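Local coordinates for MrsD protein (Bacillus sp., PDB 1P3Y) that catalyses the FAD-dependent oxidative decarboxylation of the C-terminal cysteine of mersacidin to an aminoenethiol residue during biosynthesis of this lantibiotic, at the flavin-adenine dinucleotide site and the interface of chains A and B. Numbering follows the deposited sequence. Chains: chain A/B/C, MrsD protein.

Contact 1: the flavin-adenine dinucleotide site. Residues chain A 16-19, 43-45, 49, 65, 91-93, 105, 123-124, 128; chain B 57; chain C 65, 72, 75, 103-105, 109. With FAD (flavin-adenine dinucleotide), chain D.
A:Thr43 and A:Thr91 both hold OG1 in the crowded position between backbone N and carbonyl carbon (chi1 64° in A:Thr43), which turns each hydroxyl onto the pyrophosphate, whereas A:Asn93 has CG anti to its backbone N (chi1 175°) and swings its amide in beside A:Thr91. The flavin phosphate is gripped on two oxygens: FAD O1P accepts from the backbone N of A:Gly17 and from A:Thr43 OG1, while FAD O2P accepts from A:Thr91 OG1 and, 2.7 Å away and nearly in the amide plane, from A:Asn93 ND2. On the adenylate phosphate, FAD O1A takes both the N-H and the hydroxyl of A:Thr45, and A:Asn105 ND2 reaches FAD O2A at 2.9 Å. The other end of the A:Asn93 amide receives C:Ala103 N on an in-plane lone pair of OD1, so a neighbouring subunit fixes the rotation of this group.

The isoalloxazine lies between chains A and C, with chain B at its dimethylbenzene end. A:Thr91 CG2 sits over the pyrimidine ring, 3.9 Å from its centroid, and the active-site residue C:His75 stacks on the central ring with the planes tilted by 29°, its NE2 3.4 Å from FAD N10. The A:Met128 side chain crosses C:His75 at about a right angle, its SD against CE1 of the ring. At the pyrimidine edge, A:Ala92 N donates to FAD O2 at 2.7 Å, and FAD N3 donates to A:Asn123 O on an in-plane lone pair at 2.8 Å. The position of A:Ala92 at the start of a helix may help polarise O2. Ribityl O3' and O4' share C:Ala103 O, which they meet from above its carbonyl plane, and C:Thr109 OG1 lies 2.7 Å from FAD O3'. A:Lys44 CB and CG lie over the adenine face, while B:Tyr57 abuts flavin methyl C7M through CZ and OH. The cofactor thus spans the loops and helix starts following the strands of chain A's Rossmann-type fold, closed over by chain C and bordered by chain B.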
loop_
_atom_site.group_PDB
_atom_site.type_symbol
_atom_site.label_atom_id
_atom_site.label_comp_id
_atom_site.label_asym_id
_atom_site.label_seq_id
_atom_site.Cartn_x
_atom_site.Cartn_y
_atom_site.Cartn_z
ATOM N N CYS A 16 17.101 -16.015 -18.924
ATOM C CA CYS A 16 17.250 -16.329 -17.500
ATOM C C CYS A 16 18.138 -15.323 -16.792
ATOM O O CYS A 16 18.706 -14.439 -17.426
ATOM C CB CYS A 16 17.821 -17.732 -17.288
ATOM S SG CYS A 16 16.764 -19.077 -17.904
ATOM N N GLY A 17 18.273 -15.479 -15.476
ATOM C CA GLY A 17 19.051 -14.546 -14.684
ATOM C C GLY A 17 20.554 -14.544 -14.866
ATOM O O GLY A 17 21.253 -15.367 -14.300
ATOM N N SER A 18 21.059 -13.599 -15.645
ATOM C CA SER A 18 22.496 -13.480 -15.873
ATOM C C SER A 18 22.845 -12.045 -16.266
ATOM O O SER A 18 22.032 -11.370 -16.909
ATOM C CB SER A 18 22.928 -14.422 -16.996
ATOM O OG SER A 18 24.164 -13.991 -17.536
ATOM N N ILE A 19 24.029 -11.568 -15.884
ATOM C CA ILE A 19 24.435 -10.214 -16.273
ATOM C C ILE A 19 24.414 -10.087 -17.809
ATOM O O ILE A 19 24.080 -9.033 -18.358
ATOM C CB ILE A 19 25.867 -9.878 -15.767
ATOM C CG1 ILE A 19 25.829 -9.526 -14.281
ATOM C CG2 ILE A 19 26.440 -8.696 -16.541
ATOM C CD1 ILE A 19 25.230 -8.143 -13.991
ATOM N N THR A 43 12.494 -14.980 -16.912
ATOM C CA THR A 43 12.378 -15.451 -15.538
ATOM C C THR A 43 12.434 -14.155 -14.711
ATOM O O THR A 43 12.880 -13.090 -15.191
ATOM C CB THR A 43 13.588 -16.327 -15.086
ATOM O OG1 THR A 43 14.789 -15.537 -15.094
ATOM C CG2 THR A 43 13.780 -17.509 -15.991
ATOM N N LYS A 44 12.006 -14.264 -13.463
ATOM C CA LYS A 44 11.985 -13.156 -12.521
ATOM C C LYS A 44 13.355 -12.461 -12.386
ATOM O O LYS A 44 13.445 -11.228 -12.424
ATOM C CB LYS A 44 11.495 -13.691 -11.157
ATOM C CG LYS A 44 11.223 -12.635 -10.092
ATOM C CD LYS A 44 12.476 -12.276 -9.283
ATOM C CE LYS A 44 12.149 -11.322 -8.116
ATOM N NZ LYS A 44 11.442 -10.073 -8.591
ATOM N N THR A 45 14.418 -13.244 -12.215
ATOM C CA THR A 45 15.752 -12.659 -12.073
ATOM C C THR A 45 16.165 -11.878 -13.311
ATOM O O THR A 45 16.758 -10.795 -13.208
ATOM C CB THR A 45 16.792 -13.728 -11.801
ATOM O OG1 THR A 45 16.325 -14.554 -10.738
ATOM C CG2 THR A 45 18.126 -13.089 -11.398
ATOM N N LEU A 49 17.049 -7.638 -13.729
ATOM C CA LEU A 49 18.258 -7.128 -14.370
ATOM C C LEU A 49 17.909 -6.190 -15.518
ATOM O O LEU A 49 18.477 -5.091 -15.621
ATOM C CB LEU A 49 19.113 -8.283 -14.890
ATOM C CG LEU A 49 19.876 -8.976 -13.762
ATOM C CD1 LEU A 49 20.529 -10.263 -14.235
ATOM C CD2 LEU A 49 20.914 -8.014 -13.235
ATOM N N GLU A 65 6.836 -13.646 -16.148
ATOM C CA GLU A 65 6.478 -14.654 -15.147
ATOM C C GLU A 65 5.276 -14.141 -14.364
ATOM O O GLU A 65 4.452 -14.926 -13.889
ATOM C CB GLU A 65 7.673 -14.888 -14.199
ATOM C CG GLU A 65 7.488 -15.961 -13.124
ATOM C CD GLU A 65 7.278 -17.349 -13.691
ATOM O OE1 GLU A 65 8.086 -17.780 -14.532
ATOM O OE2 GLU A 65 6.309 -18.021 -13.294
ATOM N N THR A 91 20.644 -20.514 -17.097
ATOM C CA THR A 91 21.336 -20.581 -15.806
ATOM C C THR A 91 21.563 -22.037 -15.368
ATOM O O THR A 91 20.945 -22.979 -15.895
ATOM C CB THR A 91 20.496 -19.936 -14.681
ATOM O OG1 THR A 91 19.172 -20.472 -14.744
ATOM C CG2 THR A 91 20.446 -18.414 -14.804
ATOM N N ALA A 92 22.428 -22.225 -14.377
ATOM C CA ALA A 92 22.654 -23.568 -13.874
ATOM C C ALA A 92 21.276 -24.048 -13.397
ATOM O O ALA A 92 20.857 -25.186 -13.649
ATOM C CB ALA A 92 23.643 -23.538 -12.713
ATOM N N ASN A 93 20.566 -23.145 -12.724
ATOM C CA ASN A 93 19.242 -23.436 -12.200
ATOM C C ASN A 93 18.297 -23.974 -13.283
ATOM O O ASN A 93 17.736 -25.058 -13.132
ATOM C CB ASN A 93 18.647 -22.178 -11.548
ATOM C CG ASN A 93 17.219 -22.393 -11.095
ATOM O OD1 ASN A 93 16.947 -23.273 -10.267
ATOM N ND2 ASN A 93 16.288 -21.605 -11.652
ATOM N N ASN A 105 8.979 -22.113 -12.942
ATOM C CA ASN A 105 8.759 -20.830 -13.600
ATOM C C ASN A 105 8.331 -21.121 -15.024
ATOM O O ASN A 105 8.435 -22.271 -15.495
ATOM C CB ASN A 105 9.986 -19.894 -13.564
ATOM C CG ASN A 105 11.268 -20.544 -14.062
ATOM O OD1 ASN A 105 11.284 -21.297 -15.047
ATOM N ND2 ASN A 105 12.368 -20.224 -13.389
ATOM N N ASN A 123 25.316 -20.171 -19.510
ATOM C CA ASN A 123 26.182 -19.053 -19.182
ATOM C C ASN A 123 26.195 -18.946 -17.660
ATOM O O ASN A 123 25.157 -18.813 -17.026
ATOM C CB ASN A 123 25.639 -17.769 -19.821
ATOM C CG ASN A 123 26.427 -16.553 -19.428
ATOM O OD1 ASN A 123 26.214 -15.990 -18.359
ATOM N ND2 ASN A 123 27.357 -16.142 -20.279
ATOM N N MET A 124 27.377 -19.027 -17.072
ATOM C CA MET A 124 27.496 -18.964 -15.629
ATOM C C MET A 124 28.947 -18.766 -15.253
ATOM O O MET A 124 29.841 -18.760 -16.105
ATOM C CB MET A 124 26.989 -20.263 -14.999
ATOM C CG MET A 124 27.803 -21.510 -15.389
ATOM S SD MET A 124 26.879 -23.025 -15.069
ATOM C CE MET A 124 25.875 -23.124 -16.548
ATOM N N MET A 128 30.966 -22.356 -11.127
ATOM C CA MET A 128 29.710 -23.072 -11.303
ATOM C C MET A 128 29.777 -24.026 -12.484
ATOM O O MET A 128 29.260 -25.142 -12.428
ATOM C CB MET A 128 28.570 -22.079 -11.534
ATOM C CG MET A 128 28.297 -21.159 -10.363
ATOM S SD MET A 128 27.250 -19.791 -10.848
ATOM C CE MET A 128 25.629 -20.623 -10.912
ATOM N N TYR B 57 26.709 -2.909 -11.479
ATOM C CA TYR B 57 27.626 -4.019 -11.703
ATOM C C TYR B 57 28.766 -3.596 -12.648
ATOM O O TYR B 57 29.725 -4.343 -12.844
ATOM C CB TYR B 57 26.893 -5.205 -12.332
ATOM C CG TYR B 57 25.856 -5.828 -11.439
ATOM C CD1 TYR B 57 24.508 -5.803 -11.783
ATOM C CD2 TYR B 57 26.213 -6.418 -10.233
ATOM C CE1 TYR B 57 23.538 -6.343 -10.945
ATOM C CE2 TYR B 57 25.249 -6.965 -9.392
ATOM C CZ TYR B 57 23.912 -6.922 -9.753
ATOM O OH TYR B 57 22.946 -7.465 -8.932
ATOM N N GLU C 65 17.730 -13.345 1.119
ATOM C CA GLU C 65 17.235 -13.749 -0.200
ATOM C C GLU C 65 16.627 -12.526 -0.874
ATOM O O GLU C 65 16.647 -12.409 -2.102
ATOM C CB GLU C 65 16.171 -14.854 -0.037
ATOM C CG GLU C 65 15.590 -15.436 -1.327
ATOM C CD GLU C 65 16.621 -16.136 -2.187
ATOM O OE1 GLU C 65 17.346 -17.001 -1.665
ATOM O OE2 GLU C 65 16.708 -15.833 -3.390
ATOM N N ARG C 72 19.665 -8.019 -5.287
ATOM C CA ARG C 72 20.010 -9.374 -4.872
ATOM C C ARG C 72 21.505 -9.460 -4.590
ATOM O O ARG C 72 22.328 -8.929 -5.353
ATOM C CB ARG C 72 19.649 -10.396 -5.958
ATOM C CG ARG C 72 18.160 -10.501 -6.288
ATOM C CD ARG C 72 17.289 -10.703 -5.045
ATOM N NE ARG C 72 16.823 -9.426 -4.498
ATOM C CZ ARG C 72 15.864 -8.675 -5.042
ATOM N NH1 ARG C 72 15.250 -9.064 -6.155
ATOM N NH2 ARG C 72 15.521 -7.524 -4.472
ATOM N N HIS C 75 25.966 -14.332 -5.463
ATOM C CA HIS C 75 26.318 -15.707 -5.105
ATOM C C HIS C 75 27.803 -15.962 -5.388
ATOM O O HIS C 75 28.479 -16.661 -4.629
ATOM C CB HIS C 75 25.455 -16.698 -5.898
ATOM C CG HIS C 75 25.534 -16.510 -7.381
ATOM N ND1 HIS C 75 25.814 -17.543 -8.250
ATOM C CD2 HIS C 75 25.413 -15.399 -8.147
ATOM C CE1 HIS C 75 25.867 -17.075 -9.485
ATOM N NE2 HIS C 75 25.629 -15.777 -9.451
ATOM N N ALA C 103 18.870 -24.503 -8.322
ATOM C CA ALA C 103 19.181 -23.439 -7.390
ATOM C C ALA C 103 18.155 -22.315 -7.506
ATOM O O ALA C 103 18.332 -21.358 -8.279
ATOM C CB ALA C 103 20.602 -22.925 -7.640
ATOM N N MET C 104 17.080 -22.460 -6.728
ATOM C CA MET C 104 15.984 -21.493 -6.706
ATOM C C MET C 104 16.093 -20.434 -5.609
ATOM O O MET C 104 15.226 -19.579 -5.490
ATOM C CB MET C 104 14.632 -22.209 -6.604
ATOM C CG MET C 104 14.067 -22.669 -7.950
ATOM S SD MET C 104 13.876 -21.279 -9.167
ATOM C CE MET C 104 12.234 -20.667 -8.773
ATOM N N ASN C 105 17.135 -20.507 -4.790
ATOM C CA ASN C 105 17.358 -19.497 -3.763
ATOM C C ASN C 105 18.855 -19.298 -3.642
ATOM O O ASN C 105 19.646 -20.093 -4.189
ATOM C CB ASN C 105 16.728 -19.847 -2.398
ATOM C CG ASN C 105 17.104 -21.230 -1.885
ATOM O OD1 ASN C 105 18.251 -21.683 -2.001
ATOM N ND2 ASN C 105 16.127 -21.898 -1.282
ATOM N N THR C 109 22.206 -21.626 -4.673
ATOM C CA THR C 109 23.011 -21.063 -5.741
ATOM C C THR C 109 24.465 -20.933 -5.281
ATOM O O THR C 109 25.415 -21.227 -6.018
ATOM C CB THR C 109 22.470 -19.649 -6.152
ATOM O OG1 THR C 109 21.110 -19.762 -6.598
ATOM C CG2 THR C 109 23.310 -19.056 -7.291
HETATM P PA FAD D . 14.302 -17.490 -11.261
HETATM O O1A FAD D . 14.551 -16.029 -11.616
HETATM O O2A FAD D . 12.929 -18.070 -11.542
HETATM O O5B FAD D . 14.613 -17.780 -9.677
HETATM C C5B FAD D . 15.392 -16.891 -8.822
HETATM C C4B FAD D . 14.505 -15.971 -7.993
HETATM O O4B FAD D . 13.215 -15.877 -8.587
HETATM C C3B FAD D . 14.246 -16.449 -6.553
HETATM O O3B FAD D . 14.804 -15.438 -5.720
HETATM C C2B FAD D . 12.761 -16.600 -6.491
HETATM O O2B FAD D . 12.081 -16.393 -5.285
HETATM C C1B FAD D . 12.257 -15.663 -7.586
HETATM N N9A FAD D . 10.931 -15.922 -8.235
HETATM C C8A FAD D . 10.493 -16.971 -9.154
HETATM N N7A FAD D . 9.234 -16.882 -9.523
HETATM C C5A FAD D . 8.744 -15.720 -8.844
HETATM C C6A FAD D . 7.457 -15.053 -8.785
HETATM N N6A FAD D . 6.390 -15.480 -9.480
HETATM N N1A FAD D . 7.330 -13.898 -7.953
HETATM C C2A FAD D . 8.385 -13.422 -7.222
HETATM N N3A FAD D . 9.688 -14.001 -7.228
HETATM C C4A FAD D . 9.721 -15.184 -8.098
HETATM N N1 FAD D . 23.191 -18.060 -12.321
HETATM C C2 FAD D . 23.717 -18.749 -13.406
HETATM O O2 FAD D . 23.600 -20.001 -13.484
HETATM N N3 FAD D . 24.378 -18.032 -14.416
HETATM C C4 FAD D . 24.574 -16.599 -14.434
HETATM O O4 FAD D . 25.208 -16.042 -15.411
HETATM C C4X FAD D . 24.021 -15.936 -13.341
HETATM N N5 FAD D . 24.164 -14.504 -13.327
HETATM C C5X FAD D . 23.579 -13.794 -12.232
HETATM C C6 FAD D . 23.688 -12.371 -12.167
HETATM C C7 FAD D . 23.117 -11.573 -11.090
HETATM C C7M FAD D . 23.288 -10.027 -11.133
HETATM C C8 FAD D . 22.392 -12.284 -10.014
HETATM C C8M FAD D . 21.740 -11.589 -8.836
HETATM C C9 FAD D . 22.259 -13.682 -10.031
HETATM C C9A FAD D . 22.831 -14.479 -11.106
HETATM N N10 FAD D . 22.764 -15.977 -11.236
HETATM C C10 FAD D . 23.335 -16.675 -12.311
HETATM C "C1'" FAD D . 22.071 -16.684 -10.199
HETATM C "C2'" FAD D . 20.683 -17.130 -10.483
HETATM O "O2'" FAD D . 19.863 -15.908 -10.765
HETATM C "C3'" FAD D . 20.090 -17.820 -9.312
HETATM O "O3'" FAD D . 20.558 -19.180 -9.186
HETATM C "C4'" FAD D . 18.535 -17.879 -9.322
HETATM O "O4'" FAD D . 18.109 -18.526 -8.075
HETATM C "C5'" FAD D . 17.930 -18.652 -10.468
HETATM O "O5'" FAD D . 17.749 -17.806 -11.614
HETATM P P FAD D . 16.753 -18.177 -12.780
HETATM O O1P FAD D . 16.846 -17.083 -13.753
HETATM O O2P FAD D . 17.093 -19.558 -13.279
HETATM O O3P FAD D . 15.327 -18.382 -12.046
HETATM O O HOH W 1 26.068 -12.748 -14.658
HETATM O O HOH W 2 21.668 -20.874 -11.493
HETATM O O HOH W 3 10.980 -16.578 -12.852
#

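Contact 2: the interface of chains A and B. Residues chain A 22, 48-49, 51, 54; chain B 48-51, 54.
The chain leaves helix 44-49 through an extended B:Ile50 and a proline at position 51 before entering helix 52-55, and the same turn in chain A faces it across a two-fold axis. The carbonyl of A:Leu49 thereby points at chain B, where B:Thr54 captures it. B:Thr54 has OG1 anti to its carbonyl carbon and beside the backbone N (chi1 -56°), and donates to A:Leu49 O at 2.5 Å. The hydroxyl arrives in the carbonyl plane on a lone pair, with a C=O...O angle of 127°. A:Thr54 makes the twin bond to B:Leu49 O, so one side-chain hydroxyl from each subunit serves a main-chain oxygen of the other.

A water reinforces each bond. Water 4 lies 3.0 Å from B:Thr54 OG1 and 2.9 Å from A:Asp48 O, tying the hydroxyl to the preceding carbonyl as well; water 5 does the same for A:Thr54 and B:Asp48. The threonine hydroxyl is thus engaged on both sides, by a direct acceptor and by solvent, which should restrict its rotation.

Between the two bonded threonines, the proline rings meet tip to tip, A:Pro51 CD standing 3.7 Å from B:Pro51 CD. A:Pro51 also lays CG and CD alongside the carbonyls of B:Asp48 and B:Leu49, and B:Pro51 does the same to A:Asp48 and A:Leu49. The methyl branch of B:Thr54, anti to its backbone N, points at A:Val22, whose CG2 meets B:Thr54 CG2 tip to tip at 3.7 Å. The other branch, A:Val22 CG1, anti to its own backbone N, is met by B:Ile50 CD1 at 4.0 Å, the two side chains crossing at about a right angle. This symmetric patch, part of a larger two-fold interface in the homododecamer, joins the end of helix 44-49 and helix 52-55 of each subunit, with 3-10 helix 19-23 flanking it.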
loop_
_atom_site.group_PDB
_atom_site.type_symbol
_atom_site.label_atom_id
_atom_site.label_comp_id
_atom_site.label_asym_id
_atom_site.label_seq_id
_atom_site.Cartn_x
_atom_site.Cartn_y
_atom_site.Cartn_z
ATOM N N VAL A 22 21.589 -8.504 -20.005
ATOM C CA VAL A 22 21.462 -7.089 -20.256
ATOM C C VAL A 22 21.777 -6.790 -21.713
ATOM O O VAL A 22 21.236 -5.847 -22.289
ATOM C CB VAL A 22 22.374 -6.305 -19.318
ATOM C CG1 VAL A 22 22.087 -4.813 -19.428
ATOM C CG2 VAL A 22 22.149 -6.790 -17.895
ATOM N N ASP A 48 14.536 -8.477 -13.241
ATOM C CA ASP A 48 15.117 -7.542 -12.274
ATOM C C ASP A 48 16.366 -6.899 -12.861
ATOM O O ASP A 48 16.721 -5.762 -12.509
ATOM C CB ASP A 48 15.510 -8.229 -10.953
ATOM C CG ASP A 48 14.315 -8.711 -10.159
ATOM O OD1 ASP A 48 13.220 -8.131 -10.338
ATOM O OD2 ASP A 48 14.473 -9.661 -9.345
ATOM N N LEU A 49 17.049 -7.638 -13.729
ATOM C CA LEU A 49 18.258 -7.128 -14.370
ATOM C C LEU A 49 17.909 -6.190 -15.518
ATOM O O LEU A 49 18.477 -5.091 -15.621
ATOM C CB LEU A 49 19.113 -8.283 -14.890
ATOM C CG LEU A 49 19.876 -8.976 -13.762
ATOM C CD1 LEU A 49 20.529 -10.263 -14.235
ATOM C CD2 LEU A 49 20.914 -8.014 -13.235
ATOM N N PRO A 51 14.294 -4.905 -17.396
ATOM C CA PRO A 51 12.829 -4.862 -17.460
ATOM C C PRO A 51 12.230 -5.466 -18.723
ATOM O O PRO A 51 12.748 -5.275 -19.834
ATOM C CB PRO A 51 12.512 -3.363 -17.370
ATOM C CG PRO A 51 13.660 -2.804 -16.617
ATOM C CD PRO A 51 14.850 -3.555 -17.193
ATOM N N THR A 54 11.783 -3.075 -21.407
ATOM C CA THR A 54 12.960 -2.709 -22.151
ATOM C C THR A 54 13.118 -3.740 -23.240
ATOM O O THR A 54 13.203 -3.409 -24.410
ATOM C CB THR A 54 14.226 -2.701 -21.275
ATOM O OG1 THR A 54 14.037 -1.821 -20.157
ATOM C CG2 THR A 54 15.429 -2.220 -22.092
ATOM N N ASP B 48 14.238 3.584 -15.586
ATOM C CA ASP B 48 13.119 2.740 -16.014
ATOM C C ASP B 48 13.569 1.808 -17.130
ATOM O O ASP B 48 13.027 0.703 -17.294
ATOM C CB ASP B 48 11.926 3.563 -16.533
ATOM C CG ASP B 48 11.242 4.365 -15.445
ATOM O OD1 ASP B 48 11.339 3.955 -14.267
ATOM O OD2 ASP B 48 10.596 5.398 -15.771
ATOM N N LEU B 49 14.537 2.266 -17.916
ATOM C CA LEU B 49 15.065 1.461 -19.015
ATOM C C LEU B 49 16.045 0.415 -18.499
ATOM O O LEU B 49 15.954 -0.765 -18.874
ATOM C CB LEU B 49 15.757 2.352 -20.045
ATOM C CG LEU B 49 14.748 3.087 -20.927
ATOM C CD1 LEU B 49 15.420 4.149 -21.781
ATOM C CD2 LEU B 49 14.051 2.068 -21.796
ATOM N N ILE B 50 16.977 0.851 -17.646
ATOM C CA ILE B 50 17.976 -0.042 -17.078
ATOM C C ILE B 50 18.156 0.346 -15.608
ATOM O O ILE B 50 18.638 1.430 -15.281
ATOM C CB ILE B 50 19.321 0.044 -17.883
ATOM C CG1 ILE B 50 20.293 -1.029 -17.396
ATOM C CG2 ILE B 50 19.953 1.449 -17.766
ATOM C CD1 ILE B 50 21.611 -1.074 -18.196
ATOM N N PRO B 51 17.740 -0.543 -14.697
ATOM C CA PRO B 51 17.819 -0.350 -13.245
ATOM C C PRO B 51 19.175 0.125 -12.741
ATOM O O PRO B 51 20.230 -0.333 -13.205
ATOM C CB PRO B 51 17.485 -1.739 -12.682
ATOM C CG PRO B 51 16.630 -2.348 -13.729
ATOM C CD PRO B 51 17.305 -1.913 -15.022
ATOM N N THR B 54 21.428 -2.573 -11.865
ATOM C CA THR B 54 22.081 -3.251 -12.955
ATOM C C THR B 54 23.324 -2.457 -13.270
ATOM O O THR B 54 24.421 -2.990 -13.284
ATOM C CB THR B 54 21.195 -3.323 -14.213
ATOM O OG1 THR B 54 19.949 -3.959 -13.893
ATOM C CG2 THR B 54 21.902 -4.129 -15.308
HETATM O O HOH W 4 19.092 -4.803 -11.147
HETATM O O HOH W 5 11.486 -0.398 -19.487
#

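The C-alpha centres of contact 1 and contact 2 lie about 15 Å apart, and A:Leu49 belongs to both: its side chain borders the flavin while its carbonyl faces the two-fold partner. Helix 44-49 therefore runs from one contact into the other, and 3-10 helix 19-23 likewise supplies A:Ile19 to contact 1 and A:Val22 to contact 2. Chain B enters both, through B:Tyr57 and the segment just before it. With chain C carrying the catalytic histidine, each flavin site draws on three subunits, so cofactor binding and oligomer assembly are probably coupled in the dodecamer.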